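FACT-Spt16 (Cicer arietinum, PDB 5CE6) is a subunit of the FACT histone chaperone complex and, through its N-terminal domain, probably takes part in binding histones H3-H4 during transcription. Local coordinates at residues D293-I298 and P323-A328; V331-Q336 and G447-K452. All coordinates share one frame; numbering follows the deposited sequence.

Both interactions draw on helix 323-342, its first turns in interaction 1 and its middle in interaction 2, and their centres lie about 14 Å apart. Interaction 1 is the more buried: a neutral glutamine amide reaches a backbone carbonyl just ahead of strand 296-306, where the same oxygen also binds potassium. Interaction 2 is only partly buried and joins residues far apart in sequence, with a lysine ammonium and a leucine side chain doing most of the work. Charge thus enters the first contact through a bound ion and the second through a side chain. The two touch where Ser-326 CB packs on Leu-451 CD2, 4.0 Å away.

Interaction 1: D293-I298 and P323-A328. With K (potassium ion), chain D.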
loop_
_atom_site.group_PDB
_atom_site.type_symbol
_atom_site.label_atom_id
_atom_site.label_comp_id
_atom_site.label_asym_id
_atom_site.label_seq_id
_atom_site.Cartn_x
_atom_site.Cartn_y
_atom_site.Cartn_z
ATOM N N ASP A 293 -11.340 14.889 -26.827
ATOM C CA ASP A 293 -11.223 15.908 -27.865
ATOM C C ASP A 293 -9.889 16.646 -27.720
ATOM O O ASP A 293 -9.050 16.263 -26.909
ATOM C CB ASP A 293 -12.405 16.872 -27.819
ATOM C CG ASP A 293 -12.773 17.404 -29.194
ATOM O OD1 ASP A 293 -11.886 17.954 -29.883
ATOM O OD2 ASP A 293 -13.946 17.249 -29.590
ATOM N N SER A 294 -9.681 17.695 -28.511
ATOM C CA SER A 294 -8.396 18.397 -28.504
ATOM C C SER A 294 -8.007 18.929 -27.128
ATOM O O SER A 294 -8.869 19.280 -26.329
ATOM C CB SER A 294 -8.400 19.538 -29.527
ATOM O OG SER A 294 -8.325 19.019 -30.840
ATOM N N ALA A 295 -6.703 18.967 -26.865
ATOM C CA ALA A 295 -6.157 19.464 -25.600
ATOM C C ALA A 295 -6.712 18.705 -24.403
ATOM O O ALA A 295 -7.155 19.301 -23.419
ATOM C CB ALA A 295 -6.407 20.956 -25.452
ATOM N N SER A 296 -6.659 17.383 -24.484
ATOM C CA SER A 296 -7.219 16.539 -23.433
ATOM C C SER A 296 -6.164 15.698 -22.758
ATOM O O SER A 296 -5.129 15.376 -23.350
ATOM C CB SER A 296 -8.287 15.615 -24.007
ATOM O OG SER A 296 -9.465 16.331 -24.279
ATOM N N VAL A 297 -6.421 15.329 -21.505
ATOM C CA VAL A 297 -5.545 14.370 -20.839
ATOM C C VAL A 297 -6.396 13.298 -20.178
ATOM O O VAL A 297 -7.546 13.541 -19.812
ATOM C CB VAL A 297 -4.589 15.017 -19.807
ATOM C CG1 VAL A 297 -3.734 16.101 -20.454
ATOM C CG2 VAL A 297 -5.355 15.595 -18.661
ATOM N N ILE A 298 -5.820 12.110 -20.058
ATOM C CA ILE A 298 -6.499 10.962 -19.464
ATOM C C ILE A 298 -5.556 10.359 -18.442
ATOM O O ILE A 298 -4.402 10.061 -18.763
ATOM C CB ILE A 298 -6.839 9.901 -20.542
ATOM C CG1 ILE A 298 -7.813 10.487 -21.569
ATOM C CG2 ILE A 298 -7.424 8.623 -19.908
ATOM C CD1 ILE A 298 -7.969 9.649 -22.846
ATOM N N PRO A 323 0.423 23.389 -25.565
ATOM C CA PRO A 323 1.819 23.529 -25.133
ATOM C C PRO A 323 2.047 23.432 -23.624
ATOM O O PRO A 323 3.130 23.000 -23.216
ATOM C CB PRO A 323 2.188 24.926 -25.628
ATOM C CG PRO A 323 1.358 25.101 -26.824
ATOM C CD PRO A 323 0.042 24.478 -26.490
ATOM N N ILE A 324 1.059 23.821 -22.819
ATOM C CA ILE A 324 1.229 23.814 -21.374
ATOM C C ILE A 324 1.116 22.385 -20.870
ATOM O O ILE A 324 1.906 21.940 -20.028
ATOM C CB ILE A 324 0.187 24.706 -20.684
ATOM C CG1 ILE A 324 0.329 26.150 -21.179
ATOM C CG2 ILE A 324 0.342 24.642 -19.169
ATOM C CD1 ILE A 324 -0.625 27.127 -20.534
ATOM N N GLN A 325 0.136 21.660 -21.403
ATOM C CA GLN A 325 -0.060 20.253 -21.026
ATOM C C GLN A 325 1.172 19.435 -21.411
ATOM O O GLN A 325 1.603 18.565 -20.662
ATOM C CB GLN A 325 -1.304 19.681 -21.707
ATOM C CG GLN A 325 -2.641 20.295 -21.234
ATOM C CD GLN A 325 -3.802 19.942 -22.141
ATOM O OE1 GLN A 325 -3.624 19.728 -23.342
ATOM N NE2 GLN A 325 -5.010 19.895 -21.573
ATOM N N SER A 326 1.747 19.740 -22.577
ATOM C CA SER A 326 2.898 19.007 -23.073
ATOM C C SER A 326 4.117 19.281 -22.211
ATOM O O SER A 326 4.820 18.352 -21.802
ATOM C CB SER A 326 3.217 19.425 -24.516
ATOM O OG SER A 326 2.157 19.090 -25.389
ATOM N N LYS A 327 4.380 20.564 -21.963
ATOM C CA LYS A 327 5.506 20.956 -21.121
ATOM C C LYS A 327 5.369 20.364 -19.722
ATOM O O LYS A 327 6.318 19.800 -19.181
ATOM C CB LYS A 327 5.614 22.478 -21.009
ATOM C CG LYS A 327 6.719 22.915 -20.042
ATOM C CD LYS A 327 6.834 24.431 -19.896
ATOM C CE LYS A 327 7.924 24.780 -18.876
ATOM N NZ LYS A 327 8.076 26.240 -18.619
ATOM N N ALA A 328 4.185 20.502 -19.131
ATOM C CA ALA A 328 3.984 20.002 -17.782
ATOM C C ALA A 328 4.260 18.504 -17.715
ATOM O O ALA A 328 4.830 18.012 -16.740
ATOM C CB ALA A 328 2.574 20.293 -17.319
HETATM K K K D . -9.997 19.803 -23.130
HETATM O O HOH W 1 -12.343 20.610 -24.700
#
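Gln-325 reaches from the first turn of its helix to the backbone of Ala-295. Its CB points toward the strand, and CG lies anti to the carbonyl carbon (chi1 -67°), from where the extended chain carries the amide across. CD comes within 3.6 Å of Ala-295 O. OE1 lies over the alanine backbone, 3.4 Å from Ala-295 CA, and also 3.7 Å from Ala-295 CB. NE2 makes the polar bond, donating to Ala-295 O at 2.9 Å with a nearly straight N-H line of 171°. The acceptor lies in the amide plane of Gln-325, whereas NE2 stands well above the carbonyl plane of Ala-295, about 70° out of it. Beside this bond, Val-297 CG1 meets Gln-325 NE2 and CD, both at 4.2 Å.

Ala-295 O also binds the potassium ion at 2.9 Å, and the cation would be expected to polarise this carbonyl; a water also binds it, and Ser-420 and Asn-422 belong to the same site. A glutamine suits the place because its chain is long enough to bring a neutral donor to an oxygen already shared with a cation. Ala-295 and Ser-296 form a G1 beta bulge facing Ile-319. Helix 323-342 follows strand 309-319 after a three-residue connection, and that strand pairs with strand 296-306, while Phe-425 of strand 424-435 packs against both Val-297 and Gln-325.

Interaction 2: V331-Q336 and G447-K452; sequences VLLKAQ and GSKALK
Lys-449 meets Gln-336 in the polar half of this contact and Leu-333 in the apolar half. Its NZ donates to Gln-336 OE1 at 2.7 Å, approaching at a C=O...N angle of 130° and tilted 18° from the carbonyl plane. The two side chains cross at about a right angle. The lysine chain bends at chi3 (-78°), which turns its end toward the helix, and the glutamine bends at chi2. Asp-431 of strand 424-435 forms a salt bridge with Lys-449 NZ through OD2 and accepts from Gln-336 NE2 through the same oxygen. The amide therefore presents its oxygen to the ammonium and its nitrogen to the carboxylate, a double role that suits glutamine and probably fixes which way round its amide lies.

Within 447-452, Ser-448 and Ala-450 form an ST turn: Ser-448 OG accepts from Ala-450 N at 3.0 Å, and a serine here brings its hydroxyl back to the backbone two residues on. It precedes a short, weakly bonded helix at about 451-454, and here the chain, near its modelled end, runs alongside helix 323-342 of the M24 metallopeptidase-like domain. This family has the pita-bread (aminopeptidase P-like) fold, in which helices pack on a curved sheet.

Packing is carried by Leu-333, whose branched end spans side chain and backbone. CD1 rests against the aliphatic part of Lys-449, 3.7 Å from CB and 3.8 Å from CE, while CD2 meets Lys-449 O at 3.5 Å and Ala-450 CA at 3.7 Å. Lysine suits this place because its methylenes pack on a leucine while its ammonium reaches the polar group beyond. Lys-449 O accepts a hydrogen bond from Tyr-329 OH, and Leu-429 of strand 424-435 packs against both Leu-333 and Gln-336.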
loop_
_atom_site.group_PDB
_atom_site.type_symbol
_atom_site.label_atom_id
_atom_site.label_comp_id
_atom_site.label_asym_id
_atom_site.label_seq_id
_atom_site.Cartn_x
_atom_site.Cartn_y
_atom_site.Cartn_z
ATOM N N VAL A 331 7.993 17.883 -17.778
ATOM C CA VAL A 331 8.560 18.267 -16.484
ATOM C C VAL A 331 8.226 17.234 -15.403
ATOM O O VAL A 331 9.090 16.846 -14.601
ATOM C CB VAL A 331 8.099 19.667 -16.062
ATOM C CG1 VAL A 331 8.621 20.013 -14.674
ATOM C CG2 VAL A 331 8.581 20.708 -17.082
ATOM N N LEU A 332 6.978 16.776 -15.392
ATOM C CA LEU A 332 6.568 15.744 -14.434
ATOM C C LEU A 332 7.394 14.476 -14.593
ATOM O O LEU A 332 7.820 13.881 -13.605
ATOM C CB LEU A 332 5.079 15.417 -14.580
ATOM C CG LEU A 332 4.609 14.367 -13.564
ATOM C CD1 LEU A 332 4.724 14.957 -12.161
ATOM C CD2 LEU A 332 3.164 13.965 -13.851
ATOM N N LEU A 333 7.599 14.047 -15.834
ATOM C CA LEU A 333 8.409 12.860 -16.090
ATOM C C LEU A 333 9.842 13.015 -15.567
ATOM O O LEU A 333 10.383 12.105 -14.923
ATOM C CB LEU A 333 8.394 12.523 -17.590
ATOM C CG LEU A 333 9.303 11.378 -18.043
ATOM C CD1 LEU A 333 8.982 10.087 -17.298
ATOM C CD2 LEU A 333 9.144 11.179 -19.534
ATOM N N LYS A 334 10.450 14.164 -15.831
ATOM C CA LYS A 334 11.824 14.421 -15.398
ATOM C C LYS A 334 11.879 14.464 -13.867
ATOM O O LYS A 334 12.826 13.968 -13.251
ATOM C CB LYS A 334 12.319 15.732 -16.021
ATOM C CG LYS A 334 13.759 16.098 -15.725
ATOM C CD LYS A 334 14.120 17.373 -16.494
ATOM C CE LYS A 334 15.508 17.881 -16.143
ATOM N NZ LYS A 334 15.842 19.082 -16.974
ATOM N N ALA A 335 10.843 15.032 -13.256
ATOM C CA ALA A 335 10.771 15.094 -11.801
ATOM C C ALA A 335 10.594 13.711 -11.186
ATOM O O ALA A 335 11.222 13.388 -10.170
ATOM C CB ALA A 335 9.659 16.029 -11.353
ATOM N N GLN A 336 9.723 12.898 -11.782
ATOM C CA GLN A 336 9.508 11.545 -11.275
ATOM C C GLN A 336 10.784 10.721 -11.383
ATOM O O GLN A 336 11.128 9.966 -10.473
ATOM C CB GLN A 336 8.378 10.839 -12.032
ATOM C CG GLN A 336 7.878 9.556 -11.306
ATOM C CD GLN A 336 7.672 8.372 -12.238
ATOM O OE1 GLN A 336 8.109 8.383 -13.385
ATOM N NE2 GLN A 336 7.005 7.330 -11.734
ATOM N N GLY A 447 7.736 0.461 -21.160
ATOM C CA GLY A 447 8.008 1.173 -22.390
ATOM C C GLY A 447 8.138 2.652 -22.115
ATOM O O GLY A 447 7.770 3.126 -21.040
ATOM N N SER A 448 8.658 3.385 -23.092
ATOM C CA SER A 448 8.941 4.804 -22.906
ATOM C C SER A 448 7.772 5.614 -22.362
ATOM O O SER A 448 6.652 5.536 -22.867
ATOM C CB SER A 448 9.421 5.423 -24.215
ATOM O OG SER A 448 9.530 6.827 -24.085
ATOM N N LYS A 449 8.053 6.382 -21.312
ATOM C CA LYS A 449 7.080 7.291 -20.725
ATOM C C LYS A 449 7.193 8.645 -21.378
ATOM O O LYS A 449 6.461 9.567 -21.015
ATOM C CB LYS A 449 7.338 7.454 -19.226
ATOM C CG LYS A 449 6.913 6.282 -18.391
ATOM C CD LYS A 449 7.180 6.537 -16.913
ATOM C CE LYS A 449 8.636 6.355 -16.524
ATOM N NZ LYS A 449 8.734 6.349 -15.021
ATOM N N ALA A 450 8.132 8.775 -22.320
ATOM C CA ALA A 450 8.361 10.043 -22.988
ATOM C C ALA A 450 7.077 10.487 -23.643
ATOM O O ALA A 450 6.256 9.654 -24.046
ATOM C CB ALA A 450 9.477 9.934 -24.019
ATOM N N LEU A 451 6.911 11.803 -23.711
ATOM C CA LEU A 451 5.747 12.441 -24.301
ATOM C C LEU A 451 5.340 11.823 -25.634
ATOM O O LEU A 451 4.165 11.521 -25.848
ATOM C CB LEU A 451 6.034 13.929 -24.496
ATOM C CG LEU A 451 4.904 14.770 -25.075
ATOM C CD1 LEU A 451 3.756 14.807 -24.105
ATOM C CD2 LEU A 451 5.396 16.176 -25.379
ATOM N N LYS A 452 6.315 11.628 -26.520
ATOM C CA LYS A 452 6.047 11.130 -27.870
ATOM C C LYS A 452 5.339 9.776 -27.865
ATOM O O LYS A 452 4.621 9.435 -28.805
ATOM C CB LYS A 452 7.347 11.027 -28.678
ATOM C CG LYS A 452 8.244 9.876 -28.247
ATOM C CD LYS A 452 9.274 9.530 -29.318
ATOM C CE LYS A 452 10.021 8.252 -28.964
ATOM N NZ LYS A 452 10.630 8.321 -27.603
#